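Local coordinates for protein putative hyaluronoglucosaminidase (Clostridium perfringens, PDB 6PWI) that probably acts as a hexosaminidase of glycoside hydrolase family 84; this chain holds its N-terminal domain, catalytic barrel and a following helical region, at residues A[34-38]-A[457-461]; A[220-225]-A[253-259]. One frame throughout, in Å; residues are numbered along the deposited sequence.

Contact 1 of 2, residues A[34-38]-A[457-461]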
ATOM      1  N   TYR A  34     -12.075 -19.951  -0.071  1.00 36.67           N
ATOM      2  CA  TYR A  34     -10.917 -19.269  -0.634  1.00 34.26           C
ATOM      3  C   TYR A  34     -10.560 -18.022   0.172  1.00 32.43           C
ATOM      4  O   TYR A  34     -11.439 -17.305   0.651  1.00 29.15           O
ATOM      5  CB  TYR A  34     -11.153 -18.896  -2.099  1.00 33.75           C
ATOM      6  CG  TYR A  34     -11.577 -20.054  -2.964  1.00 35.49           C
ATOM      7  CD1 TYR A  34     -10.792 -21.193  -3.058  1.00 34.62           C
ATOM      8  CD2 TYR A  34     -12.764 -20.017  -3.682  1.00 35.72           C
ATOM      9  CE1 TYR A  34     -11.174 -22.271  -3.839  1.00 35.82           C
ATOM     10  CE2 TYR A  34     -13.158 -21.084  -4.475  1.00 36.77           C
ATOM     11  CZ  TYR A  34     -12.362 -22.217  -4.550  1.00 37.97           C
ATOM     12  OH  TYR A  34     -12.731 -23.276  -5.329  1.00 39.51           O
ATOM     13  N   GLU A  35      -9.247 -17.786   0.306  1.00 31.33           N
ATOM     14  CA  GLU A  35      -8.727 -16.556   0.883  1.00 30.35           C
ATOM     15  C   GLU A  35      -8.630 -15.501  -0.218  1.00 28.56           C
ATOM     16  O   GLU A  35      -7.861 -15.654  -1.167  1.00 27.51           O
ATOM     17  CB  GLU A  35      -7.379 -16.816   1.558  1.00 29.90           C
ATOM     18  CG  GLU A  35      -6.670 -15.558   2.015  1.00 30.83           C
ATOM     19  CD  GLU A  35      -5.364 -15.829   2.742  1.00 32.55           C
ATOM     20  OE1 GLU A  35      -5.414 -16.418   3.842  1.00 32.73           O
ATOM     21  OE2 GLU A  35      -4.296 -15.466   2.200  1.00 32.31           O
ATOM     22  N   ILE A  36      -9.436 -14.445  -0.077  1.00 26.40           N
ATOM     23  CA  ILE A  36      -9.465 -13.346  -1.026  1.00 25.29           C
ATOM     24  C   ILE A  36      -9.211 -12.037  -0.281  1.00 25.17           C
ATOM     25  O   ILE A  36      -9.913 -11.722   0.679  1.00 25.62           O
ATOM     26  CB  ILE A  36     -10.808 -13.319  -1.774  1.00 24.98           C
ATOM     27  CG1 ILE A  36     -11.029 -14.608  -2.566  1.00 24.57           C
ATOM     28  CG2 ILE A  36     -10.900 -12.094  -2.668  1.00 25.30           C
ATOM     29  CD1 ILE A  36     -12.470 -14.840  -2.946  1.00 25.75           C
ATOM     30  N   TYR A  37      -8.207 -11.283  -0.748  1.00 24.56           N
ATOM     31  CA  TYR A  37      -7.921  -9.951  -0.240  1.00 23.75           C
ATOM     32  C   TYR A  37      -7.989  -8.951  -1.388  1.00 23.56           C
ATOM     33  O   TYR A  37      -7.496  -9.234  -2.478  1.00 24.60           O
ATOM     34  CB  TYR A  37      -6.542  -9.905   0.424  1.00 23.53           C
ATOM     35  CG  TYR A  37      -6.520 -10.403   1.844  1.00 24.00           C
ATOM     36  CD1 TYR A  37      -6.909  -9.578   2.888  1.00 24.39           C
ATOM     37  CD2 TYR A  37      -6.130 -11.702   2.146  1.00 24.41           C
ATOM     38  CE1 TYR A  37      -6.905 -10.031   4.198  1.00 25.40           C
ATOM     39  CE2 TYR A  37      -6.124 -12.173   3.451  1.00 24.16           C
ATOM     40  CZ  TYR A  37      -6.513 -11.330   4.480  1.00 24.95           C
ATOM     41  OH  TYR A  37      -6.510 -11.760   5.778  1.00 24.97           O
ATOM     42  N   PRO A  38      -8.570  -7.745  -1.194  1.00 22.97           N
ATOM     43  CA  PRO A  38      -9.192  -7.360   0.075  1.00 22.95           C
ATOM     44  C   PRO A  38     -10.407  -8.233   0.367  1.00 23.06           C
ATOM     45  O   PRO A  38     -10.931  -8.870  -0.541  1.00 22.99           O
ATOM     46  CB  PRO A  38      -9.649  -5.916  -0.183  1.00 22.58           C
ATOM     47  CG  PRO A  38      -8.756  -5.448  -1.310  1.00 22.52           C
ATOM     48  CD  PRO A  38      -8.618  -6.669  -2.195  1.00 22.04           C
ATOM     49  N   ASP A 457      -1.343 -12.426   6.730  1.00 26.87           N
ATOM     50  CA  ASP A 457      -1.696 -13.096   5.489  1.00 26.26           C
ATOM     51  C   ASP A 457      -0.925 -12.493   4.320  1.00 25.73           C
ATOM     52  O   ASP A 457      -0.726 -13.160   3.310  1.00 27.45           O
ATOM     53  CB  ASP A 457      -3.207 -13.114   5.248  1.00 26.80           C
ATOM     54  CG  ASP A 457      -3.963 -14.016   6.211  1.00 28.31           C
ATOM     55  OD1 ASP A 457      -3.322 -14.910   6.810  1.00 28.23           O
ATOM     56  OD2 ASP A 457      -5.184 -13.806   6.369  1.00 28.90           O
ATOM     57  N   SER A 458      -0.482 -11.243   4.477  1.00 24.14           N
ATOM     58  CA  SER A 458       0.141 -10.503   3.395  1.00 24.01           C
ATOM     59  C   SER A 458       1.463 -11.133   2.960  1.00 24.73           C
ATOM     60  O   SER A 458       1.781 -11.124   1.771  1.00 26.71           O
ATOM     61  CB  SER A 458       0.308  -9.053   3.759  1.00 23.99           C
ATOM     62  OG  SER A 458       1.294  -8.884   4.764  1.00 23.13           O
ATOM     63  N   PHE A 459       2.225 -11.693   3.907  1.00 23.21           N
ATOM     64  CA  PHE A 459       3.592 -12.093   3.600  1.00 23.69           C
ATOM     65  C   PHE A 459       3.651 -13.125   2.473  1.00 24.49           C
ATOM     66  O   PHE A 459       4.572 -13.088   1.661  1.00 24.83           O
ATOM     67  CB  PHE A 459       4.397 -12.396   4.871  1.00 22.11           C
ATOM     68  CG  PHE A 459       4.609 -11.149   5.691  1.00 21.56           C
ATOM     69  CD1 PHE A 459       5.622 -10.249   5.379  1.00 20.55           C
ATOM     70  CD2 PHE A 459       3.724 -10.832   6.713  1.00 20.86           C
ATOM     71  CE1 PHE A 459       5.761  -9.069   6.094  1.00 20.19           C
ATOM     72  CE2 PHE A 459       3.870  -9.655   7.432  1.00 20.40           C
ATOM     73  CZ  PHE A 459       4.885  -8.779   7.117  1.00 20.66           C
ATOM     74  N   LYS A 460       2.658 -14.017   2.393  1.00 25.35           N
ATOM     75  CA  LYS A 460       2.687 -15.044   1.361  1.00 26.91           C
ATOM     76  C   LYS A 460       2.541 -14.415  -0.027  1.00 27.09           C
ATOM     77  O   LYS A 460       3.066 -14.947  -1.002  1.00 28.50           O
ATOM     78  CB  LYS A 460       1.664 -16.156   1.623  1.00 27.94           C
ATOM     79  CG  LYS A 460       0.208 -15.799   1.353  1.00 29.99           C
ATOM     80  CD  LYS A 460      -0.767 -16.919   1.665  1.00 30.57           C
ATOM     81  CE  LYS A 460      -1.168 -16.968   3.121  1.00 30.23           C
ATOM     82  NZ  LYS A 460      -2.136 -15.891   3.425  1.00 31.02           N
ATOM     83  N   TYR A 461       1.851 -13.271  -0.105  1.00 26.08           N
ATOM     84  CA  TYR A 461       1.653 -12.568  -1.362  1.00 25.29           C
ATOM     85  C   TYR A 461       2.886 -11.743  -1.715  1.00 26.23           C
ATOM     86  O   TYR A 461       3.257 -11.652  -2.881  1.00 27.69           O
ATOM     87  CB  TYR A 461       0.413 -11.679  -1.285  1.00 23.97           C
ATOM     88  CG  TYR A 461      -0.842 -12.458  -1.015  1.00 24.00           C
ATOM     89  CD1 TYR A 461      -1.456 -13.185  -2.023  1.00 23.34           C
ATOM     90  CD2 TYR A 461      -1.392 -12.504   0.260  1.00 23.67           C
ATOM     91  CE1 TYR A 461      -2.604 -13.923  -1.778  1.00 23.42           C
ATOM     92  CE2 TYR A 461      -2.539 -13.238   0.522  1.00 23.69           C
ATOM     93  CZ  TYR A 461      -3.146 -13.949  -0.503  1.00 23.56           C
ATOM     94  OH  TYR A 461      -4.278 -14.669  -0.261  1.00 23.84           O
TER
HETATM   95  O   HOH W   1      -6.101 -12.887  -2.406  1.00 38.31           O
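Glu35 reaches across to helix 451-462 and puts one carboxylate oxygen between two donors. Lys460 NZ meets Glu35 OE2 at 2.5 Å, as a salt bridge, on the syn lone pair beside the other oxygen. Tyr461 OH donates to the same Glu35 OE2 at 2.6 Å, on the anti lone pair. The carboxylate is turned about 50° from the Tyr461 ring, and OE2 sits at that ring's edge. The Glu35 chain is stretched out, with CG anti to the backbone N (chi1 172°), which carries the acid group to the helix. The lysine comes from the opposite direction. Its chain bends at chi3 and chi4, and NZ also bonds to Asp457 O at 3.1 Å, one turn back on its own helix.

A further bond runs from Tyr37 OH to Asp457 OD2, 2.5 Å long. Asp457 OD2 accepts on its anti lone pair and lies at the edge of the Tyr37 ring. The two acids come close, with Glu35 OE1 3.6 Å from Asp457 OD2. Glu35, Asp457 and Lys460 form a salt-bridge network that probably offsets this repulsion, and Asp457 OD2 also has a salt bridge to Lys453.

The contact joins two domains. Segment 34-38 lies in the loop before strand 43-46 of the N-terminal domain, related to domain 2 of family 20 hydrolases. Helix 451-462 comes after the last barrel strand, 418-423, and helix 433-444.

Tyr37 and Tyr461 also touch, CD2 to CE2, at 4.2 Å. A water accepts from Tyr37 N and gives a weak bond to Tyr461 OH. Phe437 of helix 433-444 meets both tyrosine rings. Farther out, Gln160 bonds to the backbone oxygen of Glu35, and Ile36 packs on helix 144-158.

Contact 2 of 2, residues A[220-225]-A[253-259]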
ATOM      1  N   TYR A 220      10.331  18.881 -13.401  1.00 40.73           N
ATOM      2  CA  TYR A 220       9.376  19.229 -14.442  1.00 39.74           C
ATOM      3  C   TYR A 220       7.939  19.225 -13.934  1.00 39.19           C
ATOM      4  O   TYR A 220       7.044  19.640 -14.662  1.00 39.10           O
ATOM      5  CB  TYR A 220       9.581  18.373 -15.693  1.00 39.95           C
ATOM      6  CG  TYR A 220      10.908  18.635 -16.355  1.00 41.49           C
ATOM      7  CD1 TYR A 220      11.085  19.721 -17.202  1.00 41.12           C
ATOM      8  CD2 TYR A 220      12.007  17.829 -16.088  1.00 41.01           C
ATOM      9  CE1 TYR A 220      12.314  19.984 -17.787  1.00 41.34           C
ATOM     10  CE2 TYR A 220      13.242  18.079 -16.661  1.00 40.59           C
ATOM     11  CZ  TYR A 220      13.395  19.158 -17.515  1.00 42.56           C
ATOM     12  OH  TYR A 220      14.616  19.384 -18.083  1.00 43.93           O
ATOM     13  N   HIS A 221       7.726  18.762 -12.699  1.00 40.44           N
ATOM     14  CA  HIS A 221       6.396  18.786 -12.110  1.00 41.93           C
ATOM     15  C   HIS A 221       6.310  19.961 -11.139  1.00 42.78           C
ATOM     16  O   HIS A 221       5.288  20.188 -10.497  1.00 40.89           O
ATOM     17  CB  HIS A 221       6.056  17.416 -11.499  1.00 42.90           C
ATOM     18  CG  HIS A 221       6.453  17.265 -10.070  1.00 46.08           C
ATOM     19  ND1 HIS A 221       7.755  17.414  -9.647  1.00 48.02           N
ATOM     20  CD2 HIS A 221       5.727  16.987  -8.966  1.00 49.23           C
ATOM     21  CE1 HIS A 221       7.817  17.244  -8.344  1.00 48.57           C
ATOM     22  NE2 HIS A 221       6.586  16.980  -7.900  1.00 50.86           N
ATOM     23  N   SER A 222       7.399  20.730 -11.071  1.00 45.38           N
ATOM     24  CA  SER A 222       7.588  21.729 -10.035  1.00 53.39           C
ATOM     25  C   SER A 222       8.824  22.553 -10.376  1.00 59.50           C
ATOM     26  O   SER A 222       9.878  21.978 -10.637  1.00 80.01           O
ATOM     27  CB  SER A 222       7.758  21.039  -8.700  1.00 52.82           C
ATOM     28  OG  SER A 222       8.062  21.970  -7.676  1.00 53.02           O
ATOM     29  N   LEU A 223       8.705  23.885 -10.345  1.00 55.95           N
ATOM     30  CA  LEU A 223       9.810  24.796 -10.637  1.00 53.10           C
ATOM     31  C   LEU A 223       9.974  24.986 -12.144  1.00 48.05           C
ATOM     32  O   LEU A 223       9.891  26.107 -12.635  1.00 46.86           O
ATOM     33  CB  LEU A 223      11.125  24.350  -9.977  1.00 53.14           C
ATOM     34  CG  LEU A 223      11.633  25.216  -8.819  1.00 57.05           C
ATOM     35  CD1 LEU A 223      12.947  24.678  -8.267  1.00 55.32           C
ATOM     36  CD2 LEU A 223      11.805  26.670  -9.241  1.00 54.03           C
ATOM     37  N   LYS A 224      10.214  23.891 -12.868  1.00 43.31           N
ATOM     38  CA  LYS A 224      10.272  23.930 -14.319  1.00 42.52           C
ATOM     39  C   LYS A 224       8.979  23.356 -14.890  1.00 39.97           C
ATOM     40  O   LYS A 224       8.992  22.729 -15.946  1.00 39.04           O
ATOM     41  CB  LYS A 224      11.485  23.153 -14.849  1.00 45.26           C
ATOM     42  CG  LYS A 224      12.860  23.726 -14.522  1.00 46.62           C
ATOM     43  CD  LYS A 224      13.917  23.272 -15.513  1.00 50.50           C
ATOM     44  CE  LYS A 224      15.336  23.631 -15.123  1.00 53.35           C
ATOM     45  NZ  LYS A 224      15.903  22.663 -14.150  1.00 56.52           N
ATOM     46  N   TRP A 225       7.859  23.591 -14.195  1.00 39.40           N
ATOM     47  CA  TRP A 225       6.589  23.014 -14.609  1.00 39.92           C
ATOM     48  C   TRP A 225       6.145  23.554 -15.967  1.00 39.91           C
ATOM     49  O   TRP A 225       5.370  22.898 -16.659  1.00 39.19           O
ATOM     50  CB  TRP A 225       5.500  23.179 -13.543  1.00 38.07           C
ATOM     51  CG  TRP A 225       5.100  24.590 -13.237  1.00 36.69           C
ATOM     52  CD1 TRP A 225       5.533  25.347 -12.186  1.00 37.16           C
ATOM     53  CD2 TRP A 225       4.161  25.411 -13.959  1.00 35.62           C
ATOM     54  NE1 TRP A 225       4.937  26.581 -12.207  1.00 36.83           N
ATOM     55  CE2 TRP A 225       4.094  26.653 -13.286  1.00 36.06           C
ATOM     56  CE3 TRP A 225       3.379  25.231 -15.107  1.00 34.88           C
ATOM     57  CZ2 TRP A 225       3.276  27.697 -13.722  1.00 35.34           C
ATOM     58  CZ3 TRP A 225       2.568  26.262 -15.535  1.00 34.44           C
ATOM     59  CH2 TRP A 225       2.520  27.479 -14.853  1.00 34.32           C
ATOM     60  N   TRP A 253      -0.476  11.992 -12.397  1.00 23.74           N
ATOM     61  CA  TRP A 253       0.612  12.953 -12.464  1.00 23.23           C
ATOM     62  C   TRP A 253       0.237  14.168 -11.623  1.00 23.05           C
ATOM     63  O   TRP A 253      -0.946  14.464 -11.498  1.00 24.36           O
ATOM     64  CB  TRP A 253       0.915  13.322 -13.923  1.00 23.21           C
ATOM     65  CG  TRP A 253       2.194  14.093 -14.072  1.00 23.55           C
ATOM     66  CD1 TRP A 253       3.467  13.597 -14.014  1.00 22.84           C
ATOM     67  CD2 TRP A 253       2.323  15.512 -14.267  1.00 22.59           C
ATOM     68  NE1 TRP A 253       4.376  14.607 -14.161  1.00 22.26           N
ATOM     69  CE2 TRP A 253       3.708  15.794 -14.317  1.00 22.38           C
ATOM     70  CE3 TRP A 253       1.411  16.566 -14.406  1.00 22.56           C
ATOM     71  CZ2 TRP A 253       4.196  17.088 -14.509  1.00 21.96           C
ATOM     72  CZ3 TRP A 253       1.894  17.844 -14.598  1.00 22.71           C
ATOM     73  CH2 TRP A 253       3.269  18.097 -14.646  1.00 22.22           C
ATOM     74  N   THR A 254       1.231  14.854 -11.043  1.00 22.74           N
ATOM     75  CA  THR A 254       0.966  15.986 -10.157  1.00 22.94           C
ATOM     76  C   THR A 254       1.850  17.183 -10.508  1.00 22.49           C
ATOM     77  O   THR A 254       2.880  17.022 -11.157  1.00 21.97           O
ATOM     78  CB  THR A 254       1.164  15.621  -8.676  1.00 22.52           C
ATOM     79  OG1 THR A 254       2.502  15.156  -8.478  1.00 22.26           O
ATOM     80  CG2 THR A 254       0.167  14.596  -8.183  1.00 22.15           C
ATOM     81  N   ILE A 255       1.455  18.370 -10.024  1.00 22.76           N
ATOM     82  CA  ILE A 255       2.140  19.620 -10.324  1.00 24.07           C
ATOM     83  C   ILE A 255       2.105  20.545  -9.104  1.00 25.79           C
ATOM     84  O   ILE A 255       1.127  20.554  -8.361  1.00 27.12           O
ATOM     85  CB  ILE A 255       1.530  20.279 -11.580  1.00 22.99           C
ATOM     86  CG1 ILE A 255       2.310  21.519 -12.015  1.00 22.77           C
ATOM     87  CG2 ILE A 255       0.044  20.574 -11.398  1.00 21.87           C
ATOM     88  CD1 ILE A 255       2.024  21.938 -13.445  1.00 24.35           C
ATOM     89  N   HIS A 256       3.182  21.323  -8.909  1.00 28.76           N
ATOM     90  CA  HIS A 256       3.253  22.383  -7.910  1.00 30.15           C
ATOM     91  C   HIS A 256       3.292  23.743  -8.601  1.00 30.41           C
ATOM     92  O   HIS A 256       4.371  24.287  -8.810  1.00 33.21           O
ATOM     93  CB  HIS A 256       4.544  22.261  -7.092  1.00 31.40           C
ATOM     94  CG  HIS A 256       4.580  21.071  -6.199  1.00 33.79           C
ATOM     95  ND1 HIS A 256       4.377  21.170  -4.837  1.00 34.02           N
ATOM     96  CD2 HIS A 256       4.785  19.761  -6.466  1.00 34.40           C
ATOM     97  CE1 HIS A 256       4.462  19.968  -4.300  1.00 34.41           C
ATOM     98  NE2 HIS A 256       4.707  19.085  -5.281  1.00 34.53           N
ATOM     99  N   PRO A 257       2.149  24.340  -9.000  1.00 29.84           N
ATOM    100  CA  PRO A 257       2.173  25.625  -9.701  1.00 30.51           C
ATOM    101  C   PRO A 257       2.101  26.915  -8.884  1.00 32.62           C
ATOM    102  O   PRO A 257       1.927  27.985  -9.460  1.00 36.15           O
ATOM    103  CB  PRO A 257       0.904  25.511 -10.551  1.00 29.44           C
ATOM    104  CG  PRO A 257      -0.058  24.766  -9.658  1.00 29.53           C
ATOM    105  CD  PRO A 257       0.796  23.776  -8.895  1.00 29.56           C
ATOM    106  N   PHE A 258       2.253  26.839  -7.557  1.00 32.96           N
ATOM    107  CA  PHE A 258       2.035  28.027  -6.745  1.00 32.24           C
ATOM    108  C   PHE A 258       3.298  28.410  -5.983  1.00 34.18           C
ATOM    109  O   PHE A 258       3.214  29.054  -4.938  1.00 36.42           O
ATOM    110  CB  PHE A 258       0.864  27.847  -5.775  1.00 31.18           C
ATOM    111  CG  PHE A 258      -0.446  27.446  -6.404  1.00 31.65           C
ATOM    112  CD1 PHE A 258      -1.170  28.345  -7.174  1.00 31.62           C
ATOM    113  CD2 PHE A 258      -0.962  26.174  -6.210  1.00 30.52           C
ATOM    114  CE1 PHE A 258      -2.376  27.977  -7.749  1.00 32.04           C
ATOM    115  CE2 PHE A 258      -2.171  25.807  -6.783  1.00 31.52           C
ATOM    116  CZ  PHE A 258      -2.875  26.709  -7.552  1.00 31.67           C
ATOM    117  N   LEU A 259       4.463  28.030  -6.514  1.00 35.36           N
ATOM    118  CA  LEU A 259       5.716  28.444  -5.900  1.00 37.26           C
ATOM    119  C   LEU A 259       5.952  29.929  -6.183  1.00 39.87           C
ATOM    120  O   LEU A 259       5.079  30.589  -6.756  1.00 38.70           O
ATOM    121  CB  LEU A 259       6.853  27.557  -6.419  1.00 36.07           C
ATOM    122  CG  LEU A 259       6.703  26.060  -6.146  1.00 36.06           C
ATOM    123  CD1 LEU A 259       7.777  25.266  -6.873  1.00 35.47           C
ATOM    124  CD2 LEU A 259       6.733  25.755  -4.657  1.00 33.31           C
TER
HETATM  125  O   HOH W   2       5.134  26.854  -9.065  1.00 29.59           O
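The indole of Trp225 has Pro257 over one face. Pro257 CA lies 4.2 Å from the centroid of the five-membered ring in a CH-pi contact, 24° off the normal. Ile255 CD1 approaches the same indole obliquely and packs on Trp225 CB. The His221 ring has its own neighbour Ser222 CB over one face and Thr254 O at its edge. It stands beside the His256 ring with the planes nearly perpendicular, at 89°. This pair is oblique, with His221 NE2 3.6 Å from His256 CD2. The CD2 and NE2 atoms of His221 lie at the edge of the His256 ring, near its plane. At the edge of the Trp253 ring lies Tyr220 O, while His221 CB meets Trp253 CZ2 at 3.6 Å.

One backbone bond joins the segments: His256 N donates to His221 O, 2.9 Å, with the donor almost in line with the carbonyl. Ile255 CA makes a CH...O contact with that oxygen at 3.2 Å. Leu259 extends the contact beyond the strand end, its CD1 coming to 3.4 Å from Ser222 OG. A water gives a hydrogen to His256 O (2.7 Å), accepts one from Leu259 N and takes a weak bond from Trp225 NE1. It links the loop, through that weak bond, to the turn after the strand.

The ND1 atom of each histidine bonds outside the two segments. His221 ND1 bonds to Asp218 O. His256 ND1 bonds to Asp299 OD1, the predicted proton donor, so the contact borders the probable active site at the C-terminal end of the barrel strands.

Strand 250-255 is the third of the parallel barrel, and 220-225 lies in the loop after the second, strand 210-213. Strand 293-296 pairs with Trp253 and Ile255. Helix 268-286 packs on Trp225 and Trp253, and helix 304-321 on Pro257.

Contact 1 is a surface contact between domains, while contact 2 is partly buried and lies within the catalytic barrel. They share no strand or helix. Their centres are 38 Å apart, on opposite sides of the chain's centre. The chemistry follows the place. Charged and hydroxyl groups dominate in 34-38 with 457-461, where a loop before the first strand meets a helix beyond the barrel. Aromatic and aliphatic packing dominates in 220-225 with 253-259, together with a single direct backbone bond. Each includes one water between its segments. Contact 2 alone adjoins the predicted catalytic residue; contact 1 lies away from it.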